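Local coordinates for glycine betaine, L-proline ABC transporter, glycine/betaine/L-proline-binding protein (ProX) (Borrelia burgdorferi, PDB 3TMG) that binds glycine betaine (trimethyl glycine) and probably hands it to an ABC transporter for uptake across the cell membrane, at residues S17-Y22 and N45-S50; V104-P109 and R190-F195; G92-G97 and E207-L212. One frame throughout, in Å; residues are numbered along the deposited sequence.

Contact 1 of 3, residues S17-Y22 and N45-S50; sequences SVKIGY and NAEIFS
The Y22 ring has S50 CA over one face and the backbone N of F49 at its edge, in plane. Its CG sits between the backbone N and carbonyl carbon (chi1 69°), and the ring beyond reaches across strand 45-50, where Y22 CE1 comes 3.4 Å from S50 N. I48 CD1 approaches the same ring obliquely, 3.9 Å from Y22 CE1. The F49 ring is met at its edge by the alkyl chain of K19, with K19 CG 3.8 Å from F49 CE2.

The two rings project from opposite faces of the sheet, whose strands run parallel, the axes of these segments 21° apart, as the first and last elements of a beta-alpha-beta unit linked by helix 26-41. E47 N donates to V18 O and I20 N to E47 O, each at 2.9 Å; F49 N to I20 O and Y22 N to F49 O continue the pattern, while V18 N to N45 O is weak. On one face V18 rests on F39 and F228, I20 on F228, and I48 on T32. On the opposite face one water accepts from S17 OG.

K19 lies beside E47, yet K19 NZ stays 4.9 Å from E47 OE2, so their opposite charges probably attract without direct contact. The water, which donates to both N45 O and E47 OE2, ties the carboxylate to the backbone.

Contact 2 of 3, residues V104-P109 and R190-F195; sequences VPSYVP and RYDIKF
V104 and K194 form an antiparallel hydrogen-bonded pair where the end of strand 88-105 meets the short strand 193-195, just before a type I beta turn from P105 to V108. V104 N donates to K194 O at 3.1 Å and K194 N returns a bond to V104 O at 2.9 Å. The next pair, P105 with I193, is non-hydrogen-bonded and close, its CA atoms 4.2 Å apart.

This paired part is the tightly packed one. I193 CG2 touches P105 CA, while the I193 side chain, directed away overall from the end of strand 88-105, rests on V103 of that strand and on A187 and F188 of helix 187-190. P105 touches I171 of helix 160-172. V104 CG2 meets the extended alkyl chain of K194 at CG and CE, the latter 3.7 Å away; the two side chains cross at a slant.

Toward solvent the contact becomes polar. D192, an exposed residue, takes S106 N on its backbone O in a nearly straight bond (N-H...O 176°), although the donor is tilted from the carbonyl plane. S106 OG donates to D192 OD1 at 2.7 Å, meeting it from well above the carboxylate plane. A water that donates to D192 O also accepts a weak bond from Y107 N. A second water links S106 O to K194 NZ, and so adds a solvent bridge on this side.

The turn is closed by V108 N bonding to P105 O, and the lysine reaches it from the neighbouring strand: with its chain extended beyond CG, K194 NZ bonds to I110 O and donates to V108 O at 2.8 Å, nearly in line with that carbonyl.

Contact 3 of 3, residues G92-G97 and E207-L212; sequences GANYEG and ESVHTL
V209 O accepts two backbone N-H groups, from N94 at 2.8 Å and, weakly, from Y95 at 3.4 Å. With N94 and Y95 both facing V209, this is a classic beta bulge, and the antiparallel register shifts by one residue across it. V209 N to Y95 O, G97 N to E207 O and T211 N to G92 O complete the backbone bonding.

Among side-chain bonds, N94 ND2 donates to T211 OG1 at 2.9 Å, with the hydroxyl in the amide plane; the two side chains cross at about a right angle. The same ND2 also bonds to V69 O of strand 67-73. Y95 OH bonds to D235. S208 OG, at the edge of the H210 ring, accepts a weak bond from H210 NE2, and D90 OD1 bonds to H210 ND1, the other ring nitrogen.

Two contacts are made by rings. Y95 CD1 lies 4.1 Å from V209 CG2. The H210 ring has one face over the G92-A93 peptide, with A93 N 3.8 Å above the ring plane, over its centre.

The D90 bond, with the weak one to S208 OG and the peptide over one face, would restrain the ring's rotation, and the nearby carboxylate may favour a protonated imidazole.

Contact 1 closes first along the chain; contact 2 then falls entirely between the two segments of contact 3. Contacts 2 and 3 share strand 88-105 and one antiparallel sheet, yet their centres are about 27 Å apart. Between contacts 1 and 3, about 19 Å apart between centres, lies strand 67-73, bonded to strand 16-22 at its start and paired with 207-214. Contacts 1 and 2, about 37 Å apart between centres, lie on opposite sides of the chain's centre. This is consistent with the two-lobed periplasmic binding protein fold: contacts 1 and 3 in one lobe, contact 2 in the other, strand 88-105 passing between them. The V209 side chain is about 7 Å from the bound betaine.

Contact 1 of 3, residues S17-Y22 and N45-S50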
loop_
_atom_site.group_PDB
_atom_site.type_symbol
_atom_site.label_atom_id
_atom_site.label_comp_id
_atom_site.label_asym_id
_atom_site.label_seq_id
_atom_site.Cartn_x
_atom_site.Cartn_y
_atom_site.Cartn_z
ATOM N N SER A 17 -24.295 -3.203 7.231
ATOM C CA SER A 17 -23.430 -3.322 6.077
ATOM C C SER A 17 -22.296 -2.295 6.132
ATOM O O SER A 17 -22.513 -1.154 6.473
ATOM C CB SER A 17 -24.282 -3.071 4.816
ATOM O OG SER A 17 -23.471 -2.779 3.664
ATOM N N VAL A 18 -21.087 -2.718 5.794
ATOM C CA VAL A 18 -19.984 -1.780 5.508
ATOM C C VAL A 18 -19.198 -2.335 4.306
ATOM O O VAL A 18 -19.070 -3.558 4.134
ATOM C CB VAL A 18 -19.107 -1.513 6.746
ATOM C CG1 VAL A 18 -18.416 -2.799 7.179
ATOM C CG2 VAL A 18 -18.095 -0.387 6.497
ATOM N N LYS A 19 -18.727 -1.414 3.468
ATOM C CA LYS A 19 -18.010 -1.718 2.241
ATOM C C LYS A 19 -16.640 -1.051 2.253
ATOM O O LYS A 19 -16.555 0.172 2.362
ATOM C CB LYS A 19 -18.840 -1.214 1.057
ATOM C CG LYS A 19 -20.157 -1.979 0.919
ATOM C CD LYS A 19 -20.983 -1.506 -0.265
ATOM C CE LYS A 19 -22.298 -2.280 -0.304
ATOM N NZ LYS A 19 -23.180 -1.667 -1.320
ATOM N N ILE A 20 -15.571 -1.836 2.114
ATOM C CA ILE A 20 -14.212 -1.278 2.086
ATOM C C ILE A 20 -13.581 -1.565 0.717
ATOM O O ILE A 20 -13.546 -2.724 0.298
ATOM C CB ILE A 20 -13.292 -1.901 3.184
ATOM C CG1 ILE A 20 -14.068 -2.146 4.507
ATOM C CG2 ILE A 20 -11.986 -1.069 3.333
ATOM C CD1 ILE A 20 -13.198 -2.719 5.631
ATOM N N GLY A 21 -13.133 -0.514 0.020
ATOM C CA GLY A 21 -12.374 -0.690 -1.249
ATOM C C GLY A 21 -10.869 -0.792 -0.965
ATOM O O GLY A 21 -10.357 -0.171 -0.016
ATOM N N TYR A 22 -10.161 -1.598 -1.757
ATOM C CA TYR A 22 -8.712 -1.731 -1.626
ATOM C C TYR A 22 -8.133 -2.152 -2.966
ATOM O O TYR A 22 -8.879 -2.557 -3.876
ATOM C CB TYR A 22 -8.293 -2.723 -0.515
ATOM C CG TYR A 22 -8.584 -4.181 -0.789
ATOM C CD1 TYR A 22 -9.908 -4.648 -0.912
ATOM C CD2 TYR A 22 -7.528 -5.096 -0.956
ATOM C CE1 TYR A 22 -10.181 -5.991 -1.195
ATOM C CE2 TYR A 22 -7.793 -6.448 -1.212
ATOM C CZ TYR A 22 -9.115 -6.879 -1.310
ATOM O OH TYR A 22 -9.382 -8.216 -1.571
ATOM N N ASN A 45 -22.189 -7.399 8.027
ATOM C CA ASN A 45 -21.810 -7.994 6.781
ATOM C C ASN A 45 -20.767 -7.044 6.160
ATOM O O ASN A 45 -21.100 -6.025 5.537
ATOM C CB ASN A 45 -23.035 -8.166 5.879
ATOM C CG ASN A 45 -22.663 -8.656 4.503
ATOM O OD1 ASN A 45 -21.578 -9.192 4.292
ATOM N ND2 ASN A 45 -23.547 -8.458 3.555
ATOM N N ALA A 46 -19.492 -7.372 6.363
ATOM C CA ALA A 46 -18.409 -6.506 5.919
ATOM C C ALA A 46 -17.954 -7.006 4.564
ATOM O O ALA A 46 -17.447 -8.115 4.466
ATOM C CB ALA A 46 -17.263 -6.550 6.921
ATOM N N GLU A 47 -18.177 -6.224 3.516
ATOM C CA GLU A 47 -17.722 -6.642 2.190
ATOM C C GLU A 47 -16.490 -5.833 1.795
ATOM O O GLU A 47 -16.488 -4.626 1.941
ATOM C CB GLU A 47 -18.785 -6.379 1.170
ATOM C CG GLU A 47 -20.073 -7.140 1.442
ATOM C CD GLU A 47 -21.129 -6.720 0.452
ATOM O OE1 GLU A 47 -21.082 -7.212 -0.695
ATOM O OE2 GLU A 47 -21.983 -5.891 0.783
ATOM N N ILE A 48 -15.498 -6.505 1.243
ATOM C CA ILE A 48 -14.302 -5.810 0.753
ATOM C C ILE A 48 -14.223 -5.983 -0.752
ATOM O O ILE A 48 -14.662 -7.012 -1.316
ATOM C CB ILE A 48 -13.015 -6.237 1.494
ATOM C CG1 ILE A 48 -12.654 -7.703 1.250
ATOM C CG2 ILE A 48 -13.142 -5.913 2.997
ATOM C CD1 ILE A 48 -11.295 -8.083 1.857
ATOM N N PHE A 49 -13.704 -4.970 -1.413
ATOM C CA PHE A 49 -13.714 -4.972 -2.879
ATOM C C PHE A 49 -12.347 -4.653 -3.454
ATOM O O PHE A 49 -11.825 -3.544 -3.245
ATOM C CB PHE A 49 -14.719 -3.955 -3.384
ATOM C CG PHE A 49 -16.130 -4.271 -3.023
ATOM C CD1 PHE A 49 -16.871 -5.152 -3.782
ATOM C CD2 PHE A 49 -16.713 -3.698 -1.891
ATOM C CE1 PHE A 49 -18.207 -5.424 -3.465
ATOM C CE2 PHE A 49 -18.033 -3.983 -1.563
ATOM C CZ PHE A 49 -18.780 -4.842 -2.349
ATOM N N SER A 50 -11.786 -5.621 -4.188
ATOM C CA SER A 50 -10.451 -5.485 -4.760
ATOM C C SER A 50 -10.622 -4.869 -6.143
ATOM O O SER A 50 -11.242 -5.461 -6.995
ATOM C CB SER A 50 -9.772 -6.855 -4.840
ATOM O OG SER A 50 -8.474 -6.742 -5.412
HETATM O O HOH W 1 -22.427 -5.230 3.465
#

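Contact 2 of 3, residues V104-P109 and R190-F195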
loop_
_atom_site.group_PDB
_atom_site.type_symbol
_atom_site.label_atom_id
_atom_site.label_comp_id
_atom_site.label_asym_id
_atom_site.label_seq_id
_atom_site.Cartn_x
_atom_site.Cartn_y
_atom_site.Cartn_z
ATOM N N VAL A 104 17.456 -1.051 -6.086
ATOM C CA VAL A 104 18.347 -2.013 -6.725
ATOM C C VAL A 104 18.902 -2.950 -5.635
ATOM O O VAL A 104 18.934 -2.572 -4.482
ATOM C CB VAL A 104 19.526 -1.299 -7.437
ATOM C CG1 VAL A 104 19.003 -0.408 -8.594
ATOM C CG2 VAL A 104 20.364 -0.509 -6.425
ATOM N N PRO A 105 19.374 -4.157 -6.016
ATOM C CA PRO A 105 20.151 -5.000 -5.117
ATOM C C PRO A 105 21.350 -4.212 -4.645
ATOM O O PRO A 105 21.922 -3.410 -5.405
ATOM C CB PRO A 105 20.608 -6.146 -6.030
ATOM C CG PRO A 105 19.524 -6.238 -7.052
ATOM C CD PRO A 105 19.198 -4.796 -7.339
ATOM N N SER A 106 21.729 -4.432 -3.400
ATOM C CA SER A 106 22.861 -3.727 -2.811
ATOM C C SER A 106 24.179 -3.954 -3.549
ATOM O O SER A 106 25.052 -3.101 -3.484
ATOM C CB SER A 106 23.034 -4.126 -1.348
ATOM O OG SER A 106 21.908 -3.646 -0.635
ATOM N N TYR A 107 24.322 -5.079 -4.247
ATOM C CA TYR A 107 25.545 -5.305 -5.028
ATOM C C TYR A 107 25.664 -4.399 -6.290
ATOM O O TYR A 107 26.721 -4.338 -6.903
ATOM C CB TYR A 107 25.748 -6.789 -5.352
ATOM C CG TYR A 107 24.598 -7.429 -6.099
ATOM C CD1 TYR A 107 24.283 -7.032 -7.426
ATOM C CD2 TYR A 107 23.806 -8.405 -5.488
ATOM C CE1 TYR A 107 23.228 -7.611 -8.115
ATOM C CE2 TYR A 107 22.745 -8.985 -6.167
ATOM C CZ TYR A 107 22.486 -8.603 -7.470
ATOM O OH TYR A 107 21.459 -9.173 -8.122
ATOM N N VAL A 108 24.611 -3.674 -6.658
ATOM C CA VAL A 108 24.716 -2.683 -7.738
ATOM C C VAL A 108 25.445 -1.418 -7.225
ATOM O O VAL A 108 24.997 -0.774 -6.275
ATOM C CB VAL A 108 23.338 -2.327 -8.345
ATOM C CG1 VAL A 108 23.492 -1.294 -9.448
ATOM C CG2 VAL A 108 22.643 -3.576 -8.867
ATOM N N PRO A 109 26.585 -1.056 -7.858
ATOM C CA PRO A 109 27.468 -0.037 -7.304
ATOM C C PRO A 109 27.119 1.430 -7.605
ATOM O O PRO A 109 28.032 2.252 -7.759
ATOM C CB PRO A 109 28.811 -0.385 -7.928
ATOM C CG PRO A 109 28.449 -0.967 -9.261
ATOM C CD PRO A 109 27.094 -1.590 -9.133
ATOM N N ARG A 190 14.193 -9.605 3.650
ATOM C CA ARG A 190 14.433 -10.886 3.019
ATOM C C ARG A 190 15.588 -10.770 2.017
ATOM O O ARG A 190 16.353 -11.707 1.823
ATOM C CB ARG A 190 13.154 -11.398 2.313
ATOM C CG ARG A 190 13.237 -12.873 1.939
ATOM C CD ARG A 190 11.956 -13.423 1.308
ATOM N NE ARG A 190 10.759 -13.352 2.161
ATOM C CZ ARG A 190 9.537 -13.638 1.700
ATOM N NH1 ARG A 190 9.394 -14.005 0.432
ATOM N NH2 ARG A 190 8.463 -13.562 2.480
ATOM N N TYR A 191 15.670 -9.620 1.341
ATOM C CA TYR A 191 16.736 -9.354 0.364
ATOM C C TYR A 191 17.657 -8.235 0.839
ATOM O O TYR A 191 17.264 -7.448 1.664
ATOM C CB TYR A 191 16.149 -8.974 -0.996
ATOM C CG TYR A 191 15.128 -9.965 -1.486
ATOM C CD1 TYR A 191 15.506 -11.295 -1.806
ATOM C CD2 TYR A 191 13.805 -9.589 -1.669
ATOM C CE1 TYR A 191 14.566 -12.204 -2.271
ATOM C CE2 TYR A 191 12.866 -10.494 -2.135
ATOM C CZ TYR A 191 13.248 -11.798 -2.406
ATOM O OH TYR A 191 12.314 -12.697 -2.871
ATOM N N ASP A 192 18.878 -8.194 0.298
ATOM C CA ASP A 192 19.810 -7.121 0.525
ATOM C C ASP A 192 19.634 -6.143 -0.634
ATOM O O ASP A 192 20.238 -6.296 -1.690
ATOM C CB ASP A 192 21.235 -7.680 0.615
ATOM C CG ASP A 192 22.224 -6.654 1.039
ATOM O OD1 ASP A 192 21.822 -5.514 1.345
ATOM O OD2 ASP A 192 23.418 -6.978 1.068
ATOM N N ILE A 193 18.786 -5.134 -0.415
ATOM C CA ILE A 193 18.402 -4.185 -1.433
ATOM C C ILE A 193 18.482 -2.756 -0.855
ATOM O O ILE A 193 18.490 -2.591 0.358
ATOM C CB ILE A 193 16.957 -4.455 -1.923
ATOM C CG1 ILE A 193 15.968 -4.631 -0.738
ATOM C CG2 ILE A 193 16.945 -5.681 -2.838
ATOM C CD1 ILE A 193 14.489 -4.622 -1.154
ATOM N N LYS A 194 18.473 -1.738 -1.715
ATOM C CA LYS A 194 18.654 -0.361 -1.248
ATOM C C LYS A 194 17.837 0.577 -2.124
ATOM O O LYS A 194 17.654 0.320 -3.320
ATOM C CB LYS A 194 20.142 0.053 -1.252
ATOM C CG LYS A 194 20.806 -0.024 -2.644
ATOM C CD LYS A 194 22.304 0.289 -2.576
ATOM C CE LYS A 194 22.975 0.198 -3.926
ATOM N NZ LYS A 194 24.452 0.366 -3.765
ATOM N N PHE A 195 17.367 1.667 -1.529
ATOM C CA PHE A 195 16.841 2.785 -2.304
ATOM C C PHE A 195 17.971 3.591 -2.877
ATOM O O PHE A 195 19.011 3.739 -2.240
ATOM C CB PHE A 195 16.017 3.731 -1.422
ATOM C CG PHE A 195 14.673 3.209 -1.019
ATOM C CD1 PHE A 195 13.663 3.066 -1.957
ATOM C CD2 PHE A 195 14.377 2.937 0.338
ATOM C CE1 PHE A 195 12.372 2.657 -1.569
ATOM C CE2 PHE A 195 13.093 2.508 0.724
ATOM C CZ PHE A 195 12.099 2.363 -0.224
HETATM O O HOH W 2 25.394 -0.874 -1.634
HETATM O O HOH W 3 22.441 -7.509 -2.718
#

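Contact 3 of 3, residues G92-G97 and E207-L212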
loop_
_atom_site.group_PDB
_atom_site.type_symbol
_atom_site.label_atom_id
_atom_site.label_comp_id
_atom_site.label_asym_id
_atom_site.label_seq_id
_atom_site.Cartn_x
_atom_site.Cartn_y
_atom_site.Cartn_z
ATOM N N GLY A 92 -7.168 11.154 8.465
ATOM C CA GLY A 92 -5.804 11.147 9.006
ATOM C C GLY A 92 -5.086 9.859 8.676
ATOM O O GLY A 92 -5.593 9.083 7.869
ATOM N N ALA A 93 -3.927 9.613 9.311
ATOM C CA ALA A 93 -3.051 8.495 8.934
ATOM C C ALA A 93 -3.461 7.278 9.726
ATOM O O ALA A 93 -3.742 7.397 10.925
ATOM C CB ALA A 93 -1.574 8.824 9.240
ATOM N N ASN A 94 -3.468 6.114 9.072
ATOM C CA ASN A 94 -3.547 4.839 9.825
ATOM C C ASN A 94 -2.171 4.178 10.001
ATOM O O ASN A 94 -2.037 3.179 10.725
ATOM C CB ASN A 94 -4.529 3.864 9.157
ATOM C CG ASN A 94 -4.139 3.504 7.738
ATOM O OD1 ASN A 94 -3.056 2.967 7.494
ATOM N ND2 ASN A 94 -5.042 3.767 6.800
ATOM N N TYR A 95 -1.171 4.714 9.290
ATOM C CA TYR A 95 0.183 4.189 9.315
ATOM C C TYR A 95 1.110 5.356 8.941
ATOM O O TYR A 95 0.840 6.071 7.954
ATOM C CB TYR A 95 0.385 3.002 8.294
ATOM C CG TYR A 95 1.869 2.580 8.225
ATOM C CD1 TYR A 95 2.767 3.229 7.347
ATOM C CD2 TYR A 95 2.377 1.573 9.098
ATOM C CE1 TYR A 95 4.127 2.901 7.323
ATOM C CE2 TYR A 95 3.742 1.239 9.075
ATOM C CZ TYR A 95 4.593 1.918 8.208
ATOM O OH TYR A 95 5.918 1.583 8.154
ATOM N N GLU A 96 2.203 5.546 9.686
ATOM C CA GLU A 96 3.180 6.603 9.358
ATOM C C GLU A 96 4.567 6.011 9.147
ATOM O O GLU A 96 4.970 5.116 9.884
ATOM C CB GLU A 96 3.237 7.705 10.446
ATOM C CG GLU A 96 1.873 8.404 10.591
ATOM C CD GLU A 96 1.870 9.600 11.521
ATOM O OE1 GLU A 96 2.945 10.117 11.850
ATOM O OE2 GLU A 96 0.764 10.062 11.881
ATOM N N GLY A 97 5.272 6.525 8.121
ATOM C CA GLY A 97 6.631 6.138 7.829
ATOM C C GLY A 97 6.838 5.480 6.478
ATOM O O GLY A 97 7.850 4.773 6.286
ATOM N N GLU A 207 6.217 9.417 4.166
ATOM C CA GLU A 207 4.835 9.838 4.130
ATOM C C GLU A 207 3.962 8.890 4.949
ATOM O O GLU A 207 4.472 8.230 5.927
ATOM C CB GLU A 207 4.398 10.072 2.678
ATOM C CG GLU A 207 5.315 11.117 2.036
ATOM C CD GLU A 207 4.916 11.535 0.662
ATOM O OE1 GLU A 207 3.873 11.018 0.163
ATOM O OE2 GLU A 207 5.652 12.413 0.092
ATOM N N SER A 208 2.687 8.816 4.625
ATOM C CA SER A 208 1.835 7.980 5.473
ATOM C C SER A 208 0.698 7.379 4.651
ATOM O O SER A 208 0.495 7.779 3.480
ATOM C CB SER A 208 1.387 8.792 6.694
ATOM O OG SER A 208 0.452 9.719 6.244
ATOM N N VAL A 209 -0.007 6.425 5.225
ATOM C CA VAL A 209 -1.178 5.843 4.534
ATOM C C VAL A 209 -2.365 6.384 5.301
ATOM O O VAL A 209 -2.376 6.309 6.549
ATOM C CB VAL A 209 -1.155 4.303 4.593
ATOM C CG1 VAL A 209 -2.262 3.674 3.723
ATOM C CG2 VAL A 209 0.235 3.770 4.158
ATOM N N HIS A 210 -3.342 6.921 4.575
ATOM C CA HIS A 210 -4.502 7.510 5.226
ATOM C C HIS A 210 -5.748 6.712 5.049
ATOM O O HIS A 210 -5.816 5.828 4.187
ATOM C CB HIS A 210 -4.742 8.958 4.725
ATOM C CG HIS A 210 -3.790 9.973 5.335
ATOM N ND1 HIS A 210 -4.189 11.228 5.707
ATOM C CD2 HIS A 210 -2.439 9.909 5.573
ATOM C CE1 HIS A 210 -3.143 11.912 6.192
ATOM N NE2 HIS A 210 -2.067 11.108 6.145
ATOM N N THR A 211 -6.720 7.007 5.911
ATOM C CA THR A 211 -8.017 6.362 5.877
ATOM C C THR A 211 -8.980 7.439 5.346
ATOM O O THR A 211 -9.044 8.550 5.883
ATOM C CB THR A 211 -8.458 5.938 7.303
ATOM O OG1 THR A 211 -7.583 4.893 7.776
ATOM C CG2 THR A 211 -9.909 5.388 7.269
ATOM N N LEU A 212 -9.671 7.127 4.257
ATOM C CA LEU A 212 -10.672 8.040 3.723
ATOM C C LEU A 212 -12.035 7.382 3.797
ATOM O O LEU A 212 -12.155 6.169 3.574
ATOM C CB LEU A 212 -10.378 8.411 2.271
ATOM C CG LEU A 212 -8.918 8.651 1.898
ATOM C CD1 LEU A 212 -8.761 8.775 0.386
ATOM C CD2 LEU A 212 -8.301 9.868 2.597
#